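Local coordinates for COPII coat assembly protein SEC16 (Saccharomyces cerevisiae, PDB 3MZK) that helps start assembly of the COPII coat that forms transport vesicles at the endoplasmic reticulum and selects their cargo, and also takes part in autophagy, at residues M327-E340 and F352-L365. Residues are numbered along the deposited sequence; the frame is centred on the assembly and turned at random.
Sequences MNTFESILWDEIYE and FSSILPQKIYHASL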
# COMPACT_ATOMS: atom_id res chain seq x y z
N MET B 327 -8.94 19.09 33.18
CA MET B 327 -10.34 19.23 32.80
C MET B 327 -11.11 20.34 33.53
O MET B 327 -12.10 20.86 33.00
CB MET B 327 -11.05 17.88 32.95
CG MET B 327 -12.46 17.86 32.42
SD MET B 327 -12.93 16.24 31.81
CE MET B 327 -11.91 15.18 32.82
N ASN B 328 -10.65 20.73 34.72
CA ASN B 328 -11.34 21.77 35.49
C ASN B 328 -11.03 23.21 35.07
O ASN B 328 -11.80 24.13 35.33
CB ASN B 328 -11.07 21.60 36.99
CG ASN B 328 -12.14 20.78 37.69
OD1 ASN B 328 -13.32 20.87 37.34
ND2 ASN B 328 -11.74 19.99 38.68
N THR B 329 -9.89 23.39 34.41
CA THR B 329 -9.45 24.72 34.01
C THR B 329 -10.37 25.32 32.94
O THR B 329 -10.89 24.59 32.09
CB THR B 329 -8.00 24.70 33.51
OG1 THR B 329 -7.93 24.02 32.25
CG2 THR B 329 -7.10 23.98 34.52
N PHE B 330 -10.57 26.63 32.98
CA PHE B 330 -11.38 27.31 31.96
C PHE B 330 -10.79 27.11 30.56
O PHE B 330 -11.52 26.86 29.60
CB PHE B 330 -11.53 28.79 32.28
CG PHE B 330 -12.26 29.07 33.55
CD1 PHE B 330 -12.88 28.05 34.25
CD2 PHE B 330 -12.32 30.36 34.06
CE1 PHE B 330 -13.55 28.31 35.44
CE2 PHE B 330 -13.00 30.63 35.25
CZ PHE B 330 -13.61 29.60 35.94
N GLU B 331 -9.46 27.21 30.45
CA GLU B 331 -8.78 26.95 29.18
C GLU B 331 -9.20 25.60 28.62
O GLU B 331 -9.57 25.49 27.44
CB GLU B 331 -7.26 27.00 29.34
CG GLU B 331 -6.70 28.36 29.74
CD GLU B 331 -7.11 28.77 31.15
OE1 GLU B 331 -7.18 27.88 32.03
OE2 GLU B 331 -7.35 29.98 31.36
N SER B 332 -9.15 24.58 29.46
CA SER B 332 -9.54 23.23 29.06
C SER B 332 -10.97 23.16 28.55
O SER B 332 -11.25 22.51 27.55
CB SER B 332 -9.36 22.25 30.23
OG SER B 332 -9.71 20.93 29.84
N ILE B 333 -11.89 23.83 29.24
CA ILE B 333 -13.28 23.84 28.81
C ILE B 333 -13.39 24.36 27.38
O ILE B 333 -14.02 23.74 26.53
CB ILE B 333 -14.15 24.71 29.72
CG1 ILE B 333 -14.16 24.16 31.14
CG2 ILE B 333 -15.57 24.80 29.17
CD1 ILE B 333 -14.96 25.01 32.10
N LEU B 334 -12.78 25.51 27.14
CA LEU B 334 -12.86 26.18 25.85
C LEU B 334 -12.04 25.46 24.78
O LEU B 334 -12.54 25.18 23.69
CB LEU B 334 -12.42 27.64 25.98
CG LEU B 334 -13.19 28.47 27.01
CD1 LEU B 334 -12.61 29.86 27.14
CD2 LEU B 334 -14.67 28.55 26.66
N TRP B 335 -10.79 25.15 25.09
CA TRP B 335 -9.96 24.39 24.17
C TRP B 335 -10.67 23.13 23.72
O TRP B 335 -10.79 22.86 22.53
CB TRP B 335 -8.62 24.04 24.80
CG TRP B 335 -7.73 25.21 24.96
CD1 TRP B 335 -7.81 26.40 24.31
CD2 TRP B 335 -6.60 25.31 25.84
NE1 TRP B 335 -6.81 27.24 24.72
CE2 TRP B 335 -6.05 26.60 25.67
CE3 TRP B 335 -6.01 24.44 26.76
CZ2 TRP B 335 -4.94 27.04 26.37
CZ3 TRP B 335 -4.90 24.88 27.47
CH2 TRP B 335 -4.38 26.16 27.27
N ASP B 336 -11.16 22.35 24.69
CA ASP B 336 -11.84 21.10 24.36
C ASP B 336 -13.02 21.30 23.42
O ASP B 336 -13.20 20.53 22.48
CB ASP B 336 -12.29 20.37 25.63
CG ASP B 336 -11.13 19.67 26.32
OD1 ASP B 336 -10.10 19.44 25.65
OD2 ASP B 336 -11.26 19.34 27.52
N GLU B 337 -13.81 22.35 23.64
CA GLU B 337 -14.97 22.58 22.77
C GLU B 337 -14.56 23.07 21.39
O GLU B 337 -15.16 22.70 20.38
CB GLU B 337 -15.97 23.54 23.41
CG GLU B 337 -17.21 23.73 22.55
CD GLU B 337 -18.35 24.38 23.31
OE1 GLU B 337 -18.22 24.59 24.53
OE2 GLU B 337 -19.38 24.68 22.66
N ILE B 338 -13.52 23.91 21.34
CA ILE B 338 -12.97 24.37 20.06
C ILE B 338 -12.39 23.20 19.26
O ILE B 338 -12.64 23.07 18.06
CB ILE B 338 -11.89 25.44 20.28
CG1 ILE B 338 -12.53 26.71 20.83
CG2 ILE B 338 -11.13 25.71 18.99
CD1 ILE B 338 -11.55 27.80 21.20
N TYR B 339 -11.61 22.36 19.94
CA TYR B 339 -11.04 21.17 19.32
C TYR B 339 -12.15 20.29 18.76
O TYR B 339 -12.00 19.68 17.71
CB TYR B 339 -10.20 20.40 20.34
CG TYR B 339 -9.35 19.29 19.77
CD1 TYR B 339 -8.45 19.54 18.74
CD2 TYR B 339 -9.43 18.00 20.28
CE1 TYR B 339 -7.66 18.52 18.21
CE2 TYR B 339 -8.64 16.98 19.77
CZ TYR B 339 -7.76 17.25 18.73
OH TYR B 339 -6.97 16.24 18.22
N GLU B 340 -13.28 20.23 19.47
CA GLU B 340 -14.42 19.45 19.00
C GLU B 340 -15.02 20.07 17.75
O GLU B 340 -15.32 19.37 16.77
CB GLU B 340 -15.48 19.35 20.08
CG GLU B 340 -16.68 18.50 19.69
CD GLU B 340 -17.78 18.55 20.73
OE1 GLU B 340 -18.13 19.66 21.17
OE2 GLU B 340 -18.30 17.47 21.11
N PHE B 352 -17.39 14.33 20.76
CA PHE B 352 -16.74 13.60 21.85
C PHE B 352 -17.66 13.46 23.07
O PHE B 352 -17.89 14.41 23.81
CB PHE B 352 -15.44 14.30 22.29
CG PHE B 352 -14.47 14.54 21.18
CD1 PHE B 352 -13.86 13.49 20.52
CD2 PHE B 352 -14.14 15.84 20.80
CE1 PHE B 352 -12.96 13.72 19.49
CE2 PHE B 352 -13.24 16.07 19.77
CZ PHE B 352 -12.65 15.01 19.12
N SER B 353 -18.19 12.26 23.27
CA SER B 353 -18.99 11.96 24.44
C SER B 353 -18.21 12.24 25.72
O SER B 353 -18.78 12.71 26.71
CB SER B 353 -19.44 10.50 24.42
OG SER B 353 -20.23 10.24 23.28
N SER B 354 -16.92 11.95 25.70
CA SER B 354 -16.10 12.03 26.90
C SER B 354 -16.09 13.43 27.52
O SER B 354 -15.75 13.58 28.69
CB SER B 354 -14.68 11.56 26.63
OG SER B 354 -14.04 12.41 25.70
N ILE B 355 -16.45 14.44 26.74
CA ILE B 355 -16.41 15.81 27.24
C ILE B 355 -17.78 16.41 27.56
O ILE B 355 -17.88 17.56 28.00
CB ILE B 355 -15.65 16.77 26.28
CG1 ILE B 355 -16.49 17.08 25.05
CG2 ILE B 355 -14.30 16.19 25.91
CD1 ILE B 355 -16.05 18.32 24.33
N LEU B 356 -18.84 15.64 27.34
CA LEU B 356 -20.18 16.10 27.70
C LEU B 356 -20.28 16.54 29.16
O LEU B 356 -20.84 17.59 29.47
CB LEU B 356 -21.24 15.05 27.37
CG LEU B 356 -21.64 14.99 25.89
CD1 LEU B 356 -22.33 13.68 25.55
CD2 LEU B 356 -22.52 16.18 25.54
N PRO B 357 -19.73 15.72 30.08
CA PRO B 357 -19.70 16.16 31.47
C PRO B 357 -19.06 17.53 31.62
O PRO B 357 -19.58 18.36 32.37
CB PRO B 357 -18.81 15.10 32.13
CG PRO B 357 -19.08 13.88 31.33
CD PRO B 357 -19.22 14.35 29.92
N GLN B 358 -17.97 17.78 30.90
CA GLN B 358 -17.28 19.06 31.00
C GLN B 358 -18.15 20.20 30.51
O GLN B 358 -18.09 21.30 31.05
CB GLN B 358 -15.96 19.03 30.23
CG GLN B 358 -15.05 20.22 30.51
CD GLN B 358 -13.76 20.18 29.70
OE1 GLN B 358 -12.67 20.36 30.24
NE2 GLN B 358 -13.89 19.95 28.40
N LYS B 359 -18.98 19.93 29.50
CA LYS B 359 -19.90 20.94 28.98
C LYS B 359 -20.96 21.32 30.00
O LYS B 359 -21.31 22.50 30.14
CB LYS B 359 -20.57 20.45 27.69
CG LYS B 359 -19.63 20.32 26.52
CD LYS B 359 -20.40 20.06 25.24
CE LYS B 359 -19.48 19.78 24.07
NZ LYS B 359 -20.27 19.36 22.88
N ILE B 360 -21.49 20.33 30.71
CA ILE B 360 -22.48 20.56 31.75
C ILE B 360 -21.84 21.36 32.87
O ILE B 360 -22.43 22.30 33.41
CB ILE B 360 -23.05 19.25 32.30
CG1 ILE B 360 -23.69 18.43 31.17
CG2 ILE B 360 -24.06 19.51 33.41
CD1 ILE B 360 -24.26 17.11 31.64
N TYR B 361 -20.63 20.97 33.22
CA TYR B 361 -19.84 21.68 34.22
C TYR B 361 -19.61 23.12 33.78
O TYR B 361 -19.55 24.03 34.61
CB TYR B 361 -18.52 20.94 34.43
CG TYR B 361 -17.40 21.76 35.03
CD1 TYR B 361 -17.49 22.27 36.31
CD2 TYR B 361 -16.24 21.98 34.31
CE1 TYR B 361 -16.45 23.00 36.86
CE2 TYR B 361 -15.20 22.71 34.85
CZ TYR B 361 -15.31 23.21 36.12
OH TYR B 361 -14.27 23.93 36.64
N HIS B 362 -19.48 23.31 32.47
CA HIS B 362 -19.32 24.64 31.89
C HIS B 362 -20.58 25.45 32.18
O HIS B 362 -20.51 26.55 32.71
CB HIS B 362 -19.08 24.52 30.38
CG HIS B 362 -18.83 25.82 29.68
ND1 HIS B 362 -18.74 25.92 28.31
CD2 HIS B 362 -18.65 27.07 30.17
CE1 HIS B 362 -18.52 27.18 27.98
NE2 HIS B 362 -18.46 27.90 29.08
N ALA B 363 -21.74 24.89 31.83
CA ALA B 363 -23.02 25.53 32.11
C ALA B 363 -23.19 25.86 33.59
O ALA B 363 -23.73 26.90 33.94
CB ALA B 363 -24.17 24.65 31.63
N SER B 364 -22.72 24.96 34.44
CA SER B 364 -22.76 25.18 35.88
C SER B 364 -21.93 26.40 36.26
O SER B 364 -22.34 27.20 37.11
CB SER B 364 -22.25 23.95 36.62
OG SER B 364 -22.49 24.04 38.01
N LEU B 365 -20.77 26.55 35.62
CA LEU B 365 -19.89 27.68 35.89
C LEU B 365 -20.51 29.01 35.47
O LEU B 365 -20.24 30.05 36.08
CB LEU B 365 -18.55 27.49 35.20
CG LEU B 365 -17.58 26.58 35.95
CD1 LEU B 365 -16.38 26.26 35.10
CD2 LEU B 365 -17.16 27.21 37.26
O HOH W 1 -15.73 21.28 27.26
O HOH W 2 -17.55 23.32 26.69
O HOH W 3 -19.71 16.61 23.39
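With chi1 at -178° and the chain extended beyond CG, E340 carries its carboxylate to K359, whose own chain runs straight out to meet it; Q358, with CG likewise anti to the backbone N, reaches across to D336. The E340–K359 salt bridge measures 2.8 Å from OE1 to NZ and uses the syn lone pair of OE1. On the other oxygen, OE2 accepts from F352 N through its anti lone pair, at 3.3 Å and an N-H...O angle of 149°, while a water donates to E340 OE2 and F352 O and accepts from K359 NZ. Without this carboxylate, as with an alanine here, the K359 ammonium is likely to lose its salt-bridge mate and F352 N its acceptor. The Q358 amide donates from NE2 to D336 OD2 at 2.8 Å, nearly in the amide plane and onto the anti lone pair; D336 OD1 is taken by I324 N, so both carboxylate oxygens are engaged.

Further along, I333 is a knob in the hole formed by Q358, Y361, H362 and L365. Its CG2 lies over one face of the H362 ring, 3.6 Å from the centroid, a CH-pi contact, and its CD1 packs against L365 CD1. Y361 OH donates to N328 O at 2.8 Å, in the carbonyl plane and on a lone pair, which ties helix 356-365 to the loop just before helix 330-340. E337 OE1, also held by Y378 OH, is linked to H362 ND1 through a water, while L70 N binds OE2.

The axes of 330-340 and 356-365 approach to 10.2 Å, with their N-to-C directions 127° apart: two successive helices joined by one knob-into-hole contact, at I333, within the helical Sec23-binding region of Sec16.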